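Local atomic coordinates of TssK C (Escherichia coli, PDB entry 5M2Y), a protein that belongs to the baseplate of the type VI secretion system, its C-terminal domain, present here, probably binding the membrane complex. Residues 32-38 and 117-123. Coordinates in Å, arbitrary orientation, origin at the centre of the assembly. Where two conformers were deposited one is given. Numbering follows the deposited sequence.
Sequences LSVRSSM and LGDVKLE
Residues 32-35 and 121-123 are extended and antiparallel, their axes 4.8 Å apart at 160°. Ser33-Glu123 and Arg35-Lys121 are hydrogen-bonded pairs: Ser33 N to Glu123 O 2.8 Å, Glu123 N to Ser33 O 3.0 Å, Arg35 N to Lys121 O 3.0 Å, Lys121 N to Arg35 O 2.9 Å. Between them Val34 faces Leu122 as a non-hydrogen-bonded pair, CA-CA 4.9 Å. A water bridges Ser33 O (2.7 Å) and Lys121 O (2.9 Å).

On the apolar face Val34 (chi1 t) is the central bump: its CG1 sits over the notch where Val120 CG2 (3.6 Å) and Leu122 CD1 (4.2 Å) meet, while Leu43 and Phe47 of helix 40-50 cover it. Leu32 CD2 extends this layer to Leu122 CD2 at 4.4 Å.

On the other face Arg35 (chi1 p) folds back across the neighbouring strand, placing NH1 3.2 Å from Lys121 CG and NH2 3.7 Å from Glu123 OE1, a long salt bridge; Asn88 receives its NE and also bonds Ser33 OG.

Past the strands, Gly118 has no CB, which would lie 2.4 Å from Ser37 OG, so the hydroxyl closes in and accepts from Asp119 N at 3.2 Å; Asp119 centres an inverse gamma turn. Met38 SD rests 4.1 Å from Leu117 CD2.

The alternation of hydrogen-bonded and non-hydrogen-bonded pairs is that of neighbouring antiparallel strands, here 28-35 and 121-128 inside the sheet of the TssK C-terminal domain.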
# COMPACT_ATOMS: atom_id res chain seq x y z
N LEU A 32 3.32 3.51 0.74
CA LEU A 32 2.42 3.58 1.87
C LEU A 32 3.00 4.50 2.93
O LEU A 32 4.20 4.47 3.21
CB LEU A 32 2.20 2.17 2.47
CG LEU A 32 1.30 1.21 1.70
CD1 LEU A 32 1.40 -0.20 2.29
CD2 LEU A 32 -0.15 1.70 1.66
N SER A 33 2.14 5.35 3.50
CA SER A 33 2.50 6.23 4.61
C SER A 33 1.70 5.69 5.79
O SER A 33 0.50 5.48 5.66
CB SER A 33 2.13 7.68 4.30
OG SER A 33 2.18 8.49 5.46
N VAL A 34 2.39 5.32 6.87
CA VAL A 34 1.78 4.64 8.01
C VAL A 34 1.99 5.36 9.34
O VAL A 34 3.10 5.75 9.66
CB VAL A 34 2.31 3.18 8.11
CG1 VAL A 34 1.52 2.35 9.13
CG2 VAL A 34 2.34 2.49 6.75
N ARG A 35 0.90 5.50 10.09
CA ARG A 35 0.95 6.03 11.44
C ARG A 35 0.29 4.99 12.32
O ARG A 35 -0.64 4.30 11.90
CB ARG A 35 0.31 7.41 11.59
CG ARG A 35 -1.10 7.54 11.09
CD ARG A 35 -1.51 9.00 11.00
NE ARG A 35 -0.83 9.69 9.90
CZ ARG A 35 -1.33 9.79 8.67
NH1 ARG A 35 -2.49 9.23 8.37
NH2 ARG A 35 -0.65 10.44 7.73
N SER A 36 0.84 4.84 13.50
CA SER A 36 0.35 3.85 14.43
C SER A 36 0.66 4.21 15.88
O SER A 36 1.50 5.06 16.13
CB SER A 36 0.97 2.50 14.09
OG SER A 36 0.20 1.53 14.74
N SER A 37 -0.03 3.56 16.83
CA SER A 37 0.21 3.71 18.26
C SER A 37 1.47 2.90 18.64
O SER A 37 2.02 3.07 19.72
CB SER A 37 -1.01 3.25 19.06
OG SER A 37 -1.41 1.95 18.69
N MET A 38 1.92 2.03 17.73
CA MET A 38 3.13 1.21 17.86
C MET A 38 4.36 2.13 17.74
O MET A 38 4.36 3.01 16.88
CB MET A 38 3.16 0.17 16.72
CG MET A 38 4.28 -0.83 16.78
SD MET A 38 4.21 -1.93 15.38
CE MET A 38 5.15 -3.19 15.95
N LEU A 117 -0.89 -4.30 15.01
CA LEU A 117 -0.31 -3.04 14.58
C LEU A 117 -0.87 -1.89 15.36
O LEU A 117 -0.29 -0.83 15.31
CB LEU A 117 -0.50 -2.80 13.06
CG LEU A 117 0.46 -3.53 12.12
CD1 LEU A 117 0.02 -3.44 10.69
CD2 LEU A 117 1.87 -2.99 12.23
N GLY A 118 -1.93 -2.10 16.12
CA GLY A 118 -2.56 -1.08 16.93
C GLY A 118 -3.51 -0.22 16.14
O GLY A 118 -4.06 -0.65 15.14
N ASP A 119 -3.62 1.04 16.57
CA ASP A 119 -4.48 2.04 15.94
C ASP A 119 -3.79 2.53 14.66
O ASP A 119 -3.34 3.67 14.60
CB ASP A 119 -4.75 3.20 16.93
CG ASP A 119 -6.02 3.96 16.65
OD1 ASP A 119 -6.36 4.15 15.46
OD2 ASP A 119 -6.66 4.41 17.62
N VAL A 120 -3.77 1.68 13.62
CA VAL A 120 -3.06 1.97 12.37
C VAL A 120 -3.89 2.83 11.38
O VAL A 120 -5.11 2.69 11.26
CB VAL A 120 -2.51 0.67 11.73
CG1 VAL A 120 -3.63 -0.20 11.18
CG2 VAL A 120 -1.45 0.96 10.65
N LYS A 121 -3.20 3.74 10.70
CA LYS A 121 -3.76 4.56 9.63
C LYS A 121 -2.80 4.53 8.45
O LYS A 121 -1.60 4.74 8.61
CB LYS A 121 -4.16 5.98 10.08
CG LYS A 121 -4.63 6.97 9.00
CD LYS A 121 -5.75 6.49 8.09
CE LYS A 121 -5.85 7.37 6.87
NZ LYS A 121 -6.55 6.71 5.74
N LEU A 122 -3.36 4.20 7.29
CA LEU A 122 -2.64 4.07 6.02
C LEU A 122 -3.06 5.11 5.00
O LEU A 122 -4.24 5.40 4.86
CB LEU A 122 -2.95 2.71 5.40
CG LEU A 122 -2.17 1.47 5.80
CD1 LEU A 122 -2.12 1.22 7.28
CD2 LEU A 122 -2.62 0.27 4.95
N GLU A 123 -2.10 5.59 4.22
CA GLU A 123 -2.34 6.47 3.08
C GLU A 123 -1.51 5.91 1.93
O GLU A 123 -0.37 5.49 2.16
CB GLU A 123 -2.03 7.93 3.40
CG GLU A 123 -3.02 8.54 4.38
CD GLU A 123 -2.91 10.05 4.57
OE1 GLU A 123 -1.85 10.63 4.25
OE2 GLU A 123 -3.90 10.65 5.05
O HOH W 1 -1.05 7.20 7.13